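Local coordinates for protein enterochelin esterase (Salmonella enterica subsp. enterica serovar Typhimurium, PDB 3MGA) that probably hydrolyses the ester bonds of ferric enterobactin, the iron-loaded siderophore, so that its iron can be released for use by the cell, at residues M217-A222 and G390-G395; L252-D257 and E326-T331; V346-V351 and L386-G391. All coordinates share one frame; numbering follows the deposited sequence. Where two conformers were deposited one is given.

Interaction 1: M217-A222 and G390-G395; sequences MPVWPA and GGLTQG
Thr393 OG1 is hydrogen-bonded to Pro161 O and also lies 3.1 Å from Gly390 O, one helical turn back. The contact it belongs to lies on one face of an alpha/beta-hydrolase sheet, where the start of helix 220-228, with the residue leading into it, meets the late helix 385-399. The Gly390 carbonyl has a firmer partner in the helix itself, since Gln394 N reaches Gly390 O at 3.0 Å. With its hydroxyl turned to these acceptors, Thr393 gives its methyl to the partner segment: CG2 meets Ala222 CB at 4.3 Å. Ala222 CA and Thr393 CA are 7.7 Å apart, and these two methyl groups meet between them. Alongside, the branched chains of Val219 and Leu392 make the second touch, from Val219 CG2 to Leu392 CD1 at 4.4 Å. Val219 divides its two methyls between different neighbours, because a chi1 of 71° leaves CG2 anti to the backbone N, pointing at the leucine. Trp163 packs on both Ala222 and Thr393, whereas Leu392 also rests on Trp213 and on Leu310 and Gln312 of strand 308-312, tying the helix to the sheet not far from a GxSxG sequence that resembles a nucleophile elbow. The other methyl of Val219, CG1, sits 3.9 Å above the plane of the Trp220 indole, displaced toward the rim of the ring.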
HETATM    1  N   MSE A 217      -6.593  -6.512   5.076  0.60 39.56           N
HETATM    2  CA  MSE A 217      -6.914  -5.220   5.640  0.60 39.78           C
HETATM    3  C   MSE A 217      -8.271  -4.804   5.070  0.60 38.16           C
HETATM    4  O   MSE A 217      -8.344  -3.968   4.169  0.60 37.48           O
HETATM    5  CB  MSE A 217      -5.766  -4.287   5.269  0.60 40.05           C
HETATM    6  CG  MSE A 217      -5.777  -2.921   5.854  0.60 42.83           C
HETATM    7 SE   MSE A 217      -3.985  -2.172   5.632  0.60 48.39          SE
HETATM    8  CE  MSE A 217      -3.061  -3.261   6.933  0.60 48.68           C
ATOM      9  N   PRO A 218      -9.358  -5.416   5.591  1.00 38.05           N
ATOM     10  CA  PRO A 218     -10.742  -5.170   5.114  1.00 36.96           C
ATOM     11  C   PRO A 218     -11.145  -3.710   5.040  1.00 36.59           C
ATOM     12  O   PRO A 218     -11.135  -3.003   6.042  1.00 38.30           O
ATOM     13  CB  PRO A 218     -11.616  -5.947   6.115  1.00 37.60           C
ATOM     14  CG  PRO A 218     -10.709  -6.995   6.673  1.00 38.05           C
ATOM     15  CD  PRO A 218      -9.355  -6.328   6.751  1.00 39.34           C
ATOM     16  N   VAL A 219     -11.514  -3.285   3.837  1.00 35.91           N
ATOM     17  CA  VAL A 219     -11.877  -1.902   3.566  1.00 35.60           C
ATOM     18  C   VAL A 219     -13.346  -1.553   3.871  1.00 36.14           C
ATOM     19  O   VAL A 219     -13.693  -0.377   3.945  1.00 35.38           O
ATOM     20  CB  VAL A 219     -11.576  -1.589   2.079  1.00 35.10           C
ATOM     21  CG1 VAL A 219     -12.576  -2.304   1.169  1.00 34.39           C
ATOM     22  CG2 VAL A 219     -11.584  -0.106   1.811  1.00 36.15           C
ATOM     23  N   TRP A 220     -14.187  -2.559   4.113  1.00 36.17           N
ATOM     24  CA  TRP A 220     -15.634  -2.311   4.317  1.00 36.83           C
ATOM     25  C   TRP A 220     -15.960  -1.336   5.470  1.00 38.44           C
ATOM     26  O   TRP A 220     -16.659  -0.338   5.260  1.00 38.94           O
ATOM     27  CB  TRP A 220     -16.414  -3.606   4.575  1.00 36.39           C
ATOM     28  CG  TRP A 220     -15.870  -4.872   3.971  1.00 36.46           C
ATOM     29  CD1 TRP A 220     -15.455  -5.971   4.656  1.00 36.77           C
ATOM     30  CD2 TRP A 220     -15.666  -5.165   2.582  1.00 36.68           C
ATOM     31  NE1 TRP A 220     -15.028  -6.937   3.786  1.00 39.49           N
ATOM     32  CE2 TRP A 220     -15.146  -6.470   2.506  1.00 38.51           C
ATOM     33  CE3 TRP A 220     -15.878  -4.460   1.397  1.00 37.36           C
ATOM     34  CZ2 TRP A 220     -14.843  -7.085   1.295  1.00 38.09           C
ATOM     35  CZ3 TRP A 220     -15.572  -5.076   0.191  1.00 36.76           C
ATOM     36  CH2 TRP A 220     -15.059  -6.367   0.152  1.00 35.72           C
ATOM     37  N   PRO A 221     -15.471  -1.629   6.696  1.00 37.98           N
ATOM     38  CA  PRO A 221     -15.796  -0.737   7.808  1.00 38.36           C
ATOM     39  C   PRO A 221     -15.452   0.726   7.551  1.00 37.44           C
ATOM     40  O   PRO A 221     -16.243   1.608   7.902  1.00 36.81           O
ATOM     41  CB  PRO A 221     -14.973  -1.302   8.971  1.00 40.36           C
ATOM     42  CG  PRO A 221     -14.739  -2.734   8.609  1.00 39.27           C
ATOM     43  CD  PRO A 221     -14.609  -2.746   7.123  1.00 37.78           C
ATOM     44  N   ALA A 222     -14.295   0.975   6.935  1.00 35.69           N
ATOM     45  CA  ALA A 222     -13.852   2.341   6.632  1.00 35.09           C
ATOM     46  C   ALA A 222     -14.748   3.006   5.597  1.00 34.80           C
ATOM     47  O   ALA A 222     -15.056   4.194   5.707  1.00 35.45           O
ATOM     48  CB  ALA A 222     -12.414   2.346   6.154  1.00 33.61           C
ATOM     49  N   GLY A 390      -5.102   4.644   3.951  1.00 35.33           N
ATOM     50  CA  GLY A 390      -5.629   5.988   4.196  1.00 35.49           C
ATOM     51  C   GLY A 390      -5.750   6.796   2.922  1.00 34.90           C
ATOM     52  O   GLY A 390      -6.681   7.574   2.751  1.00 33.42           O
ATOM     53  N   GLY A 391      -4.791   6.622   2.023  1.00 35.83           N
ATOM     54  CA  GLY A 391      -4.807   7.346   0.756  1.00 36.08           C
ATOM     55  C   GLY A 391      -5.888   6.805  -0.152  1.00 35.37           C
ATOM     56  O   GLY A 391      -6.364   7.496  -1.060  1.00 35.28           O
ATOM     57  N   LEU A 392      -6.278   5.561   0.098  1.00 34.91           N
ATOM     58  CA  LEU A 392      -7.302   4.924  -0.698  1.00 35.54           C
ATOM     59  C   LEU A 392      -8.622   5.662  -0.425  1.00 35.10           C
ATOM     60  O   LEU A 392      -9.312   6.073  -1.353  1.00 35.72           O
ATOM     61  CB  LEU A 392      -7.433   3.443  -0.326  1.00 35.65           C
ATOM     62  CG  LEU A 392      -7.898   2.462  -1.411  1.00 38.90           C
ATOM     63  CD1 LEU A 392      -8.285   1.122  -0.747  1.00 39.35           C
ATOM     64  CD2 LEU A 392      -9.049   2.986  -2.231  1.00 38.99           C
ATOM     65  N   THR A 393      -8.956   5.844   0.852  1.00 34.52           N
ATOM     66  CA  THR A 393     -10.206   6.510   1.212  1.00 34.82           C
ATOM     67  C   THR A 393     -10.165   7.997   0.900  1.00 34.94           C
ATOM     68  O   THR A 393     -11.173   8.566   0.464  1.00 34.45           O
ATOM     69  CB  THR A 393     -10.605   6.289   2.692  1.00 35.28           C
ATOM     70  OG1 THR A 393      -9.570   6.775   3.557  1.00 34.09           O
ATOM     71  CG2 THR A 393     -10.858   4.822   2.960  1.00 33.57           C
ATOM     72  N   GLN A 394      -9.010   8.629   1.116  1.00 34.51           N
ATOM     73  CA  GLN A 394      -8.868  10.056   0.812  1.00 35.79           C
ATOM     74  C   GLN A 394      -8.948  10.289  -0.695  1.00 35.14           C
ATOM     75  O   GLN A 394      -9.518  11.280  -1.149  1.00 36.59           O
ATOM     76  CB  GLN A 394      -7.559  10.618   1.357  1.00 36.79           C
ATOM     77  CG  GLN A 394      -7.364  12.100   1.059  1.00 39.67           C
ATOM     78  CD  GLN A 394      -8.430  12.978   1.689  1.00 43.01           C
ATOM     79  OE1 GLN A 394      -8.481  13.140   2.911  1.00 44.12           O
ATOM     80  NE2 GLN A 394      -9.250  13.603   0.849  1.00 47.48           N
ATOM     81  N   GLY A 395      -8.375   9.365  -1.458  1.00 35.01           N
ATOM     82  CA  GLY A 395      -8.375   9.435  -2.908  1.00 35.42           C
ATOM     83  C   GLY A 395      -9.763   9.363  -3.496  1.00 35.79           C
ATOM     84  O   GLY A 395     -10.059  10.043  -4.462  1.00 35.74           O
TER

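Interaction 2: L252-D257 and E326-T331; sequences LPCNAD and EGEVIT
Cys254 and Val329 bring the two backbones closest, with 8.0 Å between Cys254 CA and Val329 CA; the cysteine closes an inverse gamma turn centred on Pro253 and has left-handed helical backbone angles. Both segments run into helix starts of the alpha/beta-hydrolase domain, 256-273 and 328-335, so the contact joins the loop before one helix to the first turn of the other. The cysteine sulfur does all the touching. It points at the first turn of the facing helix and lies 3.4 Å from Val329 CG2, a nonpolar contact. Its other neighbour is the carboxylate of Glu328, where OE2 stands 3.7 Å from Cys254 SG. Glu328 reaches that place with a chain bent at chi2 (-71°), which folds the acid back toward the cysteine, but the side chain is poorly ordered and its end should be read with caution. An acid in the first turn would probably be stabilised by the positive end of the helix dipole. Trp318 borders both Cys254 and Glu328; Val329 also packs on Leu293 and Leu300 of helix 290-301. Each helix start has its own cap residue: Asn255 OD1 accepts a weak capping bond from Asp257 N at 3.3 Å, and Gly327 takes the N-cap place of the other. Gly327 O in turn receives the hydroxyl of Thr331, whose OG1 lies 2.6 Å away and tilted 23° from the carbonyl plane.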
ATOM      1  N   LEU A 252      -1.463  -7.039 -14.588  1.00 40.26           N
ATOM      2  CA  LEU A 252      -1.555  -5.632 -14.203  1.00 39.80           C
ATOM      3  C   LEU A 252      -0.627  -4.656 -14.940  1.00 41.37           C
ATOM      4  O   LEU A 252      -1.036  -3.524 -15.218  1.00 41.66           O
ATOM      5  CB  LEU A 252      -1.373  -5.463 -12.684  1.00 38.32           C
ATOM      6  CG  LEU A 252      -2.459  -6.043 -11.769  1.00 36.91           C
ATOM      7  CD1 LEU A 252      -2.176  -5.666 -10.303  1.00 35.44           C
ATOM      8  CD2 LEU A 252      -3.835  -5.547 -12.168  1.00 32.75           C
ATOM      9  N   PRO A 253       0.617  -5.059 -15.249  1.00 42.03           N
ATOM     10  CA  PRO A 253       1.462  -4.062 -15.916  1.00 42.76           C
ATOM     11  C   PRO A 253       1.165  -3.832 -17.398  1.00 44.62           C
ATOM     12  O   PRO A 253       1.814  -4.415 -18.281  1.00 46.64           O
ATOM     13  CB  PRO A 253       2.880  -4.598 -15.708  1.00 43.36           C
ATOM     14  CG  PRO A 253       2.737  -6.000 -15.470  1.00 44.59           C
ATOM     15  CD  PRO A 253       1.395  -6.227 -14.816  1.00 42.46           C
ATOM     16  N   CYS A 254       0.191  -2.966 -17.652  1.00 44.03           N
ATOM     17  CA  CYS A 254      -0.206  -2.597 -19.006  1.00 45.00           C
ATOM     18  C   CYS A 254      -0.574  -3.789 -19.887  1.00 46.07           C
ATOM     19  O   CYS A 254      -0.041  -3.955 -20.978  1.00 47.46           O
ATOM     20  CB  CYS A 254       0.895  -1.760 -19.671  1.00 46.73           C
ATOM     21  SG  CYS A 254       1.332  -0.257 -18.752  0.82 43.24           S
ATOM     22  N   ASN A 255      -1.489  -4.618 -19.394  1.00 46.20           N
ATOM     23  CA  ASN A 255      -1.993  -5.763 -20.158  1.00 48.09           C
ATOM     24  C   ASN A 255      -3.417  -5.402 -20.590  1.00 47.31           C
ATOM     25  O   ASN A 255      -4.316  -5.300 -19.757  1.00 45.73           O
ATOM     26  CB  ASN A 255      -1.981  -7.041 -19.322  1.00 47.23           C
ATOM     27  CG  ASN A 255      -2.358  -8.275 -20.126  1.00 51.38           C
ATOM     28  OD1 ASN A 255      -2.760  -8.184 -21.287  1.00 56.99           O
ATOM     29  ND2 ASN A 255      -2.223  -9.442 -19.507  1.00 51.98           N
ATOM     30  N   ALA A 256      -3.609  -5.206 -21.891  1.00 48.67           N
ATOM     31  CA  ALA A 256      -4.911  -4.796 -22.433  1.00 48.50           C
ATOM     32  C   ALA A 256      -6.017  -5.808 -22.208  1.00 46.85           C
ATOM     33  O   ALA A 256      -7.144  -5.423 -21.936  1.00 46.83           O
ATOM     34  CB  ALA A 256      -4.793  -4.446 -23.920  1.00 49.80           C
ATOM     35  N   ASP A 257      -5.708  -7.095 -22.316  1.00 47.09           N
ATOM     36  CA  ASP A 257      -6.735  -8.125 -22.104  1.00 46.14           C
ATOM     37  C   ASP A 257      -7.392  -8.053 -20.744  1.00 42.53           C
ATOM     38  O   ASP A 257      -8.587  -8.284 -20.629  1.00 42.42           O
ATOM     39  CB  ASP A 257      -6.191  -9.534 -22.358  1.00 46.88           C
ATOM     40  CG  ASP A 257      -6.100  -9.860 -23.832  1.00 51.32           C
ATOM     41  OD1 ASP A 257      -6.549  -9.024 -24.650  1.00 51.87           O
ATOM     42  OD2 ASP A 257      -5.605 -10.962 -24.175  1.00 53.71           O
ATOM     43  N   GLU A 326      12.347   6.571 -16.812  1.00138.80           N
ATOM     44  CA  GLU A 326      11.783   5.951 -18.016  1.00139.37           C
ATOM     45  C   GLU A 326      10.715   4.911 -17.658  1.00140.19           C
ATOM     46  O   GLU A 326      10.906   4.091 -16.758  1.00143.16           O
ATOM     47  CB  GLU A 326      12.868   5.314 -18.904  1.00145.06           C
ATOM     48  CG  GLU A 326      13.748   6.310 -19.682  1.00143.12           C
ATOM     49  CD  GLU A 326      14.675   7.137 -18.807  1.00140.70           C
ATOM     50  OE1 GLU A 326      15.071   6.655 -17.725  1.00143.02           O
ATOM     51  OE2 GLU A 326      15.035   8.259 -19.224  1.00136.03           O
ATOM     52  N   GLY A 327       9.592   4.965 -18.371  1.00137.79           N
ATOM     53  CA  GLY A 327       8.480   4.040 -18.162  1.00138.51           C
ATOM     54  C   GLY A 327       7.709   3.812 -19.449  1.00140.20           C
ATOM     55  O   GLY A 327       7.800   4.613 -20.379  1.00139.66           O
ATOM     56  N   GLU A 328       6.945   2.723 -19.507  1.00143.15           N
ATOM     57  CA  GLU A 328       6.167   2.400 -20.707  1.00146.76           C
ATOM     58  C   GLU A 328       5.032   3.408 -20.877  1.00141.62           C
ATOM     59  O   GLU A 328       4.847   3.963 -21.962  1.00143.47           O
ATOM     60  CB  GLU A 328       5.632   0.962 -20.637  1.00152.75           C
ATOM     61  CG  GLU A 328       5.030   0.422 -21.952  1.00160.16           C
ATOM     62  CD  GLU A 328       3.697   1.050 -22.339  1.00157.53           C
ATOM     63  OE1 GLU A 328       3.349   0.998 -23.537  1.00163.20           O
ATOM     64  OE2 GLU A 328       2.998   1.594 -21.459  1.00150.59           O
ATOM     65  N   VAL A 329       4.281   3.643 -19.803  1.00135.84           N
ATOM     66  CA  VAL A 329       3.171   4.598 -19.832  1.00131.90           C
ATOM     67  C   VAL A 329       3.687   6.027 -20.040  1.00128.85           C
ATOM     68  O   VAL A 329       3.033   6.843 -20.693  1.00129.47           O
ATOM     69  CB  VAL A 329       2.334   4.529 -18.540  1.00127.52           C
ATOM     70  CG1 VAL A 329       1.246   5.589 -18.549  1.00124.67           C
ATOM     71  CG2 VAL A 329       1.726   3.149 -18.382  1.00130.36           C
ATOM     72  N   ILE A 330       4.866   6.315 -19.492  1.00126.25           N
ATOM     73  CA  ILE A 330       5.480   7.637 -19.620  1.00123.59           C
ATOM     74  C   ILE A 330       5.914   7.896 -21.069  1.00126.75           C
ATOM     75  O   ILE A 330       5.961   9.043 -21.507  1.00125.97           O
ATOM     76  CB  ILE A 330       6.694   7.796 -18.665  1.00121.50           C
ATOM     77  CG1 ILE A 330       6.258   7.596 -17.207  1.00119.81           C
ATOM     78  CG2 ILE A 330       7.339   9.170 -18.834  1.00119.44           C
ATOM     79  CD1 ILE A 330       7.386   7.718 -16.193  1.00119.70           C
ATOM     80  N   THR A 331       6.215   6.825 -21.804  1.00131.32           N
ATOM     81  CA  THR A 331       6.636   6.927 -23.205  1.00136.19           C
ATOM     82  C   THR A 331       5.454   7.211 -24.142  1.00140.11           C
ATOM     83  O   THR A 331       5.576   8.011 -25.072  1.00142.54           O
ATOM     84  CB  THR A 331       7.348   5.636 -23.679  1.00142.31           C
ATOM     85  OG1 THR A 331       8.466   5.355 -22.828  1.00139.78           O
ATOM     86  CG2 THR A 331       7.833   5.777 -25.119  1.00148.38           C
TER

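Interaction 3: V346-V351 and L386-G391; sequences VLEAGV and LCWRGG
Glu348 reaches from strand 344-350 toward Trp388 and Gly391 of helix 385-399, which packs over one face of the alpha/beta-hydrolase sheet. Its CB leaves the strand on the helix side, and CG, anti to the backbone N (chi1 166°), continues outward, so that the extended chain carries CD and the carboxylate across the gap. Val379 of the adjoining strand lies against this side chain. At the tip the two oxygens part company. OE1 comes to 3.4 Å from Gly391 CA, an approach possible because the glycine has no side chain in the way. The same oxygen accepts from a water at 2.7 Å, and this water also donates to Gly391 O at 2.8 Å, making a bridge from acid to helix backbone. OE2 turns the other way and meets the indole at its edge, near the ring plane, 3.8 Å from Trp388 CD1; carboxylate and ring planes are inclined by 35°. Gln312 supplies the polar partner here, its NE2 hydrogen-bonding both Glu348 OE2 and Trp388 O, so one amide holds strand and helix together. Both oxygens of this buried acid thus have a donor. Trp388 has its own fixings, an edge-to-face pairing with the ring of His383 and, at the pyrrole nitrogen, a hydrogen bond from NE1 to Ser313 OG.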
ATOM      1  N   VAL A 346      -5.634  11.039  -9.196  1.00 39.82           N
ATOM      2  CA  VAL A 346      -5.002  11.189  -7.903  1.00 39.27           C
ATOM      3  C   VAL A 346      -3.710  10.396  -8.062  1.00 39.36           C
ATOM      4  O   VAL A 346      -3.731   9.205  -8.383  1.00 37.29           O
ATOM      5  CB  VAL A 346      -5.838  10.620  -6.752  1.00 39.26           C
ATOM      6  CG1 VAL A 346      -5.002  10.573  -5.462  1.00 40.45           C
ATOM      7  CG2 VAL A 346      -7.108  11.436  -6.554  1.00 39.52           C
ATOM      8  N   LEU A 347      -2.586  11.066  -7.878  1.00 39.58           N
ATOM      9  CA  LEU A 347      -1.305  10.433  -8.059  1.00 40.83           C
ATOM     10  C   LEU A 347      -0.566  10.561  -6.737  1.00 40.13           C
ATOM     11  O   LEU A 347      -0.156  11.648  -6.337  1.00 40.33           O
ATOM     12  CB  LEU A 347      -0.585  11.117  -9.224  1.00 42.39           C
ATOM     13  CG  LEU A 347       0.550  10.392  -9.937  1.00 44.85           C
ATOM     14  CD1 LEU A 347       0.088   9.037 -10.448  1.00 45.23           C
ATOM     15  CD2 LEU A 347       1.059  11.257 -11.082  1.00 44.79           C
ATOM     16  N   GLU A 348      -0.466   9.439  -6.030  1.00 39.43           N
ATOM     17  CA  GLU A 348       0.176   9.393  -4.730  1.00 39.32           C
ATOM     18  C   GLU A 348       1.449   8.566  -4.744  1.00 39.07           C
ATOM     19  O   GLU A 348       1.543   7.557  -5.451  1.00 39.56           O
ATOM     20  CB  GLU A 348      -0.795   8.825  -3.700  1.00 39.02           C
ATOM     21  CG  GLU A 348      -0.143   8.419  -2.383  1.00 42.71           C
ATOM     22  CD  GLU A 348      -1.100   7.697  -1.474  1.00 47.79           C
ATOM     23  OE1 GLU A 348      -2.211   8.232  -1.248  1.00 52.92           O
ATOM     24  OE2 GLU A 348      -0.734   6.606  -0.969  1.00 46.72           O
ATOM     25  N   ALA A 349       2.415   9.004  -3.945  1.00 39.31           N
ATOM     26  CA  ALA A 349       3.708   8.337  -3.805  1.00 40.40           C
ATOM     27  C   ALA A 349       4.387   8.849  -2.542  1.00 40.58           C
ATOM     28  O   ALA A 349       4.205  10.008  -2.161  1.00 42.01           O
ATOM     29  CB  ALA A 349       4.571   8.589  -5.012  1.00 41.61           C
ATOM     30  N   GLY A 350       5.154   7.984  -1.887  1.00 40.23           N
ATOM     31  CA  GLY A 350       5.829   8.344  -0.649  1.00 40.34           C
ATOM     32  C   GLY A 350       7.277   8.751  -0.849  1.00 42.12           C
ATOM     33  O   GLY A 350       7.935   8.276  -1.766  1.00 40.18           O
ATOM     34  N   VAL A 351       7.765   9.631   0.028  1.00 43.54           N
ATOM     35  CA  VAL A 351       9.142  10.116  -0.025  1.00 45.44           C
ATOM     36  C   VAL A 351      10.129   9.037   0.438  1.00 48.01           C
ATOM     37  O   VAL A 351      11.340   9.178   0.242  1.00 49.25           O
ATOM     38  CB  VAL A 351       9.334  11.417   0.806  1.00 47.45           C
ATOM     39  CG1 VAL A 351       8.545  12.557   0.198  1.00 46.89           C
ATOM     40  CG2 VAL A 351       8.945  11.215   2.286  1.00 44.38           C
ATOM     41  N   LEU A 386      -0.045   0.155   4.973  1.00 34.22           N
ATOM     42  CA  LEU A 386      -0.573   0.864   6.129  1.00 34.18           C
ATOM     43  C   LEU A 386      -0.859   2.320   5.728  1.00 33.43           C
ATOM     44  O   LEU A 386      -1.849   2.904   6.157  1.00 33.43           O
ATOM     45  CB  LEU A 386       0.404   0.815   7.290  1.00 35.71           C
ATOM     46  CG  LEU A 386      -0.024   1.507   8.583  1.00 35.89           C
ATOM     47  CD1 LEU A 386      -1.152   0.746   9.221  1.00 37.14           C
ATOM     48  CD2 LEU A 386       1.162   1.603   9.534  1.00 37.19           C
ATOM     49  N   CYS A 387      -0.002   2.896   4.891  1.00 34.17           N
ATOM     50  CA  CYS A 387      -0.194   4.267   4.413  1.00 34.18           C
ATOM     51  C   CYS A 387      -1.231   4.288   3.311  1.00 33.61           C
ATOM     52  O   CYS A 387      -2.117   5.160   3.294  1.00 32.68           O
ATOM     53  CB  CYS A 387       1.109   4.867   3.864  1.00 34.31           C
ATOM     54  SG  CYS A 387       2.474   4.955   5.035  1.00 42.60           S
ATOM     55  N   TRP A 388      -1.130   3.334   2.382  1.00 34.41           N
ATOM     56  CA  TRP A 388      -2.067   3.297   1.259  1.00 33.28           C
ATOM     57  C   TRP A 388      -3.512   3.202   1.706  1.00 32.91           C
ATOM     58  O   TRP A 388      -4.379   3.787   1.078  1.00 33.71           O
ATOM     59  CB  TRP A 388      -1.810   2.143   0.275  1.00 34.04           C
ATOM     60  CG  TRP A 388      -0.436   2.026  -0.299  1.00 33.82           C
ATOM     61  CD1 TRP A 388       0.409   3.036  -0.617  1.00 35.06           C
ATOM     62  CD2 TRP A 388       0.184   0.822  -0.775  1.00 33.71           C
ATOM     63  NE1 TRP A 388       1.561   2.534  -1.182  1.00 35.10           N
ATOM     64  CE2 TRP A 388       1.436   1.176  -1.304  1.00 34.89           C
ATOM     65  CE3 TRP A 388      -0.189  -0.530  -0.773  1.00 36.71           C
ATOM     66  CZ2 TRP A 388       2.327   0.228  -1.819  1.00 40.33           C
ATOM     67  CZ3 TRP A 388       0.706  -1.474  -1.286  1.00 34.74           C
ATOM     68  CH2 TRP A 388       1.939  -1.089  -1.803  1.00 36.01           C
ATOM     69  N   ARG A 389      -3.789   2.475   2.784  1.00 33.84           N
ATOM     70  CA  ARG A 389      -5.185   2.324   3.215  1.00 35.41           C
ATOM     71  C   ARG A 389      -5.852   3.682   3.415  1.00 34.84           C
ATOM     72  O   ARG A 389      -7.024   3.852   3.087  1.00 35.83           O
ATOM     73  CB  ARG A 389      -5.317   1.493   4.497  1.00 37.15           C
ATOM     74  CG  ARG A 389      -5.072   2.261   5.794  1.00 37.99           C
ATOM     75  CD  ARG A 389      -5.219   1.366   6.985  1.00 36.55           C
ATOM     76  NE  ARG A 389      -5.172   2.110   8.239  1.00 38.66           N
ATOM     77  CZ  ARG A 389      -5.383   1.569   9.437  1.00 38.22           C
ATOM     78  NH1 ARG A 389      -5.329   2.325  10.525  1.00 40.31           N
ATOM     79  NH2 ARG A 389      -5.652   0.276   9.552  1.00 37.82           N
ATOM     80  N   GLY A 390      -5.102   4.644   3.951  1.00 35.33           N
ATOM     81  CA  GLY A 390      -5.629   5.988   4.196  1.00 35.49           C
ATOM     82  C   GLY A 390      -5.750   6.796   2.922  1.00 34.90           C
ATOM     83  O   GLY A 390      -6.681   7.574   2.751  1.00 33.42           O
ATOM     84  N   GLY A 391      -4.791   6.622   2.023  1.00 35.83           N
ATOM     85  CA  GLY A 391      -4.807   7.346   0.756  1.00 36.08           C
ATOM     86  C   GLY A 391      -5.888   6.805  -0.152  1.00 35.37           C
ATOM     87  O   GLY A 391      -6.364   7.496  -1.060  1.00 35.28           O
TER
HETATM   88  O   HOH W   1      -4.502   9.361  -2.119  1.00 44.30           O

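Interactions 1 and 3 lie side by side, their centres about 11 Å apart, and share Gly390 and Gly391 of helix 385-399: one joins that helix to its neighbour 220-228, the other to the sheet beneath. They meet directly where Gly395 O packs on Val346 CG2, 3.9 Å away. Interaction 2 is remote, its centre about 26 Å from that of interaction 1 and about 20 Å from that of interaction 3. Chemistry follows place. Interaction 1 is fully buried and apolar across its interface; interaction 3, nearest the chain centre but partly buried, sets a buried glutamate against the helix with a bridging water; the more peripheral interaction 2 rests on one sulfur.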